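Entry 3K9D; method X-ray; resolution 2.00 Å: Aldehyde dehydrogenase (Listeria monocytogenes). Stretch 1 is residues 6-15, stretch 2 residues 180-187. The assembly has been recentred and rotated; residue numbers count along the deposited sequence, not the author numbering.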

# COMPACT_ATOMS: atom_id res chain seq x y z
N LYS A 6 19.34 5.36 -28.29
CA LYS A 6 19.56 5.41 -26.85
C LYS A 6 18.35 4.93 -26.06
O LYS A 6 18.50 4.22 -25.07
CB LYS A 6 19.96 6.83 -26.42
CG LYS A 6 20.64 6.88 -25.06
CD LYS A 6 21.07 8.28 -24.66
CE LYS A 6 20.00 8.99 -23.85
NZ LYS A 6 20.58 10.01 -22.93
N ASP A 7 17.17 5.34 -26.51
CA ASP A 7 15.92 4.99 -25.83
C ASP A 7 15.62 3.48 -25.90
O ASP A 7 15.24 2.87 -24.91
CB ASP A 7 14.74 5.85 -26.33
CG ASP A 7 14.48 5.73 -27.85
OD1 ASP A 7 15.41 5.54 -28.66
OD2 ASP A 7 13.30 5.87 -28.23
N LEU A 8 15.87 2.89 -27.06
CA LEU A 8 15.63 1.46 -27.30
C LEU A 8 16.68 0.56 -26.66
O LEU A 8 16.34 -0.52 -26.17
CB LEU A 8 15.51 1.18 -28.79
CG LEU A 8 14.45 1.97 -29.56
CD1 LEU A 8 14.60 1.75 -31.03
CD2 LEU A 8 13.01 1.69 -29.10
N ARG A 9 17.94 0.99 -26.67
CA ARG A 9 18.99 0.33 -25.87
C ARG A 9 18.65 0.34 -24.38
O ARG A 9 18.84 -0.67 -23.70
CB ARG A 9 20.36 0.99 -26.09
CG ARG A 9 21.03 0.69 -27.42
CD ARG A 9 22.48 1.17 -27.41
NE ARG A 9 22.63 2.62 -27.54
CZ ARG A 9 22.92 3.47 -26.55
NH1 ARG A 9 23.10 3.03 -25.30
NH2 ARG A 9 23.03 4.76 -26.80
N SER A 10 18.13 1.47 -23.89
CA SER A 10 17.74 1.62 -22.49
C SER A 10 16.54 0.75 -22.07
O SER A 10 16.60 0.12 -21.02
CB SER A 10 17.50 3.09 -22.15
OG SER A 10 16.97 3.26 -20.84
N ILE A 11 15.47 0.74 -22.88
CA ILE A 11 14.35 -0.18 -22.70
C ILE A 11 14.83 -1.65 -22.65
O ILE A 11 14.48 -2.40 -21.72
CB ILE A 11 13.28 -0.03 -23.82
CG1 ILE A 11 12.60 1.33 -23.73
CG2 ILE A 11 12.22 -1.13 -23.71
CD1 ILE A 11 11.97 1.81 -25.03
N GLN A 12 15.62 -2.03 -23.65
CA GLN A 12 16.21 -3.37 -23.70
C GLN A 12 16.96 -3.71 -22.41
O GLN A 12 16.77 -4.78 -21.85
CB GLN A 12 17.16 -3.51 -24.89
CG GLN A 12 17.66 -4.96 -25.11
CD GLN A 12 16.58 -5.88 -25.64
OE1 GLN A 12 16.34 -5.93 -26.85
NE2 GLN A 12 15.92 -6.62 -24.75
N GLU A 13 17.75 -2.75 -21.92
CA GLU A 13 18.57 -2.97 -20.73
C GLU A 13 17.72 -3.28 -19.52
O GLU A 13 17.99 -4.22 -18.79
CB GLU A 13 19.43 -1.75 -20.45
CG GLU A 13 20.64 -2.08 -19.59
CD GLU A 13 21.18 -0.87 -18.86
OE1 GLU A 13 20.79 0.27 -19.17
OE2 GLU A 13 22.02 -1.09 -17.96
N VAL A 14 16.68 -2.48 -19.34
CA VAL A 14 15.74 -2.60 -18.23
C VAL A 14 15.01 -3.96 -18.19
O VAL A 14 14.93 -4.59 -17.13
CB VAL A 14 14.77 -1.40 -18.27
CG1 VAL A 14 13.60 -1.62 -17.37
CG2 VAL A 14 15.51 -0.13 -17.88
N ARG A 15 14.52 -4.42 -19.34
CA ARG A 15 13.98 -5.78 -19.47
C ARG A 15 15.00 -6.89 -19.13
O ARG A 15 14.65 -7.86 -18.49
CB ARG A 15 13.44 -5.99 -20.89
CG ARG A 15 12.32 -5.04 -21.29
CD ARG A 15 11.79 -5.41 -22.66
NE ARG A 15 10.94 -4.39 -23.25
CZ ARG A 15 10.53 -4.40 -24.53
NH1 ARG A 15 10.91 -5.36 -25.35
NH2 ARG A 15 9.74 -3.43 -24.98
N ILE A 180 13.95 8.48 -19.77
CA ILE A 180 12.57 8.46 -19.30
C ILE A 180 11.80 7.23 -19.87
O ILE A 180 10.89 6.72 -19.23
CB ILE A 180 11.80 9.79 -19.56
CG1 ILE A 180 11.53 10.01 -21.06
CG2 ILE A 180 12.55 10.98 -18.96
CD1 ILE A 180 10.13 10.55 -21.35
N GLN A 181 12.21 6.77 -21.06
CA GLN A 181 11.60 5.59 -21.70
C GLN A 181 12.02 4.32 -20.97
O GLN A 181 11.25 3.37 -20.88
CB GLN A 181 12.03 5.49 -23.17
CG GLN A 181 11.45 6.56 -24.12
CD GLN A 181 12.38 7.74 -24.35
OE1 GLN A 181 13.47 7.82 -23.78
NE2 GLN A 181 11.95 8.67 -25.18
N GLY A 182 13.25 4.31 -20.45
CA GLY A 182 13.77 3.17 -19.70
C GLY A 182 13.16 3.06 -18.32
O GLY A 182 12.85 1.97 -17.86
N THR A 183 13.01 4.20 -17.65
CA THR A 183 12.41 4.26 -16.32
C THR A 183 10.90 3.98 -16.37
O THR A 183 10.33 3.41 -15.43
CB THR A 183 12.67 5.63 -15.64
OG1 THR A 183 14.08 5.82 -15.48
CG2 THR A 183 11.99 5.69 -14.28
N ASP A 184 10.25 4.39 -17.46
CA ASP A 184 8.85 4.01 -17.71
C ASP A 184 8.68 2.49 -17.83
O ASP A 184 7.72 1.92 -17.32
CB ASP A 184 8.31 4.66 -18.99
CG ASP A 184 6.82 4.38 -19.20
OD1 ASP A 184 6.01 4.89 -18.41
OD2 ASP A 184 6.47 3.64 -20.14
N GLN A 185 9.62 1.85 -18.53
CA GLN A 185 9.62 0.40 -18.71
C GLN A 185 9.85 -0.29 -17.37
O GLN A 185 9.17 -1.27 -17.05
CB GLN A 185 10.66 -0.04 -19.76
CG GLN A 185 10.83 -1.56 -19.96
CD GLN A 185 9.55 -2.28 -20.44
OE1 GLN A 185 9.40 -2.55 -21.61
NE2 GLN A 185 8.66 -2.60 -19.51
N LEU A 186 10.76 0.25 -16.56
CA LEU A 186 11.02 -0.29 -15.21
C LEU A 186 9.79 -0.27 -14.33
O LEU A 186 9.51 -1.24 -13.62
CB LEU A 186 12.18 0.43 -14.52
CG LEU A 186 12.53 -0.01 -13.08
CD1 LEU A 186 13.04 -1.47 -13.01
CD2 LEU A 186 13.54 0.92 -12.43
N MET A 187 9.06 0.84 -14.36
CA MET A 187 7.89 1.01 -13.54
C MET A 187 6.72 0.15 -14.05
O MET A 187 6.01 -0.44 -13.25
CB MET A 187 7.46 2.49 -13.45
CG MET A 187 8.41 3.42 -12.66
SD MET A 187 7.78 5.11 -12.48
CE MET A 187 7.52 5.56 -14.18

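Two helices that run in nearly the same direction can approach closely if one of them offers a residue without a side chain where the backbones come nearest. The aldehyde dehydrogenase of Listeria monocytogenes provides a compact example, in which helix 6-15 and helix 180-187, far apart in sequence, pack at an angle of 25° with their axes 7.9 Å apart at closest approach. Together they bury 403 Å², a modest area, and the contact is best read along the second helix.

Ile180 points its CA-to-CB bond away from the partner helix and takes no part. The interface begins with Gln181, which points toward it and lies across from Asp7. Its side-chain oxygen OE1 sits 3.5 Å from Asp7 CB, so the amide rests against the methylene of the aspartate rather than pairing with its carboxylate. The same residue also meets Ile11: CD1 of Ile11 is 4.1 Å from CB of Gln181, and CG1 of Ile11 lies 3.8 Å from the backbone O of Gln181. That carbonyl already accepts the helical hydrogen bond from Gln185 N, and the isoleucine simply packs over it.

Gly182 is the pivot. Its CA is 4.5 Å from the CA of Ile11, the shortest of the CA separations that define the register between the helices, and its own CA lies 3.4 Å from Ser10 OG. A CB built at ideal geometry on this glycine would point toward the first helix and fall 2.1 Å from Ser10 OG, a clash. The absent side chain therefore leaves room that the serine hydroxyl occupies in part, while Val14 covers the next portion of backbone, with its CG2 3.4 Å from Gly182 O. Here, then, the side chains of one helix pack directly on the main chain of the other.

Thr183 and Asp184 make no contact with the first helix; the former points away and the latter sideways, as expected for the part of a helical turn that faces elsewhere. One turn after Gln181, Gln185 comes back to the interface and points toward the partner. It combines apolar and polar roles: its CG packs 3.8 Å from Val14 CG1, and its OE1 approaches Ile11 CG2 at 3.8 Å and accepts a hydrogen bond from Arg15 NE at 2.9 Å. The N-H...acceptor angle of 157° and the position of OE1 near the guanidinium plane, at its edge, suit this bond well. The CA-to-CB bond of Arg15 points sideways, yet the extended side chain brings its end back to the glutamine. This hydrogen bond is the clearest polar link between the two stretches.

Leu186 closes the contact. Although its CA-to-CB bond is directed sideways, its CB lies 3.8 Å from Val14 CG1, and the same methyl is 3.5 Å from Leu186 N. Val14 thus touches Gly182, Gln185 and Leu186 in turn. Met187 points away, and the interaction ends.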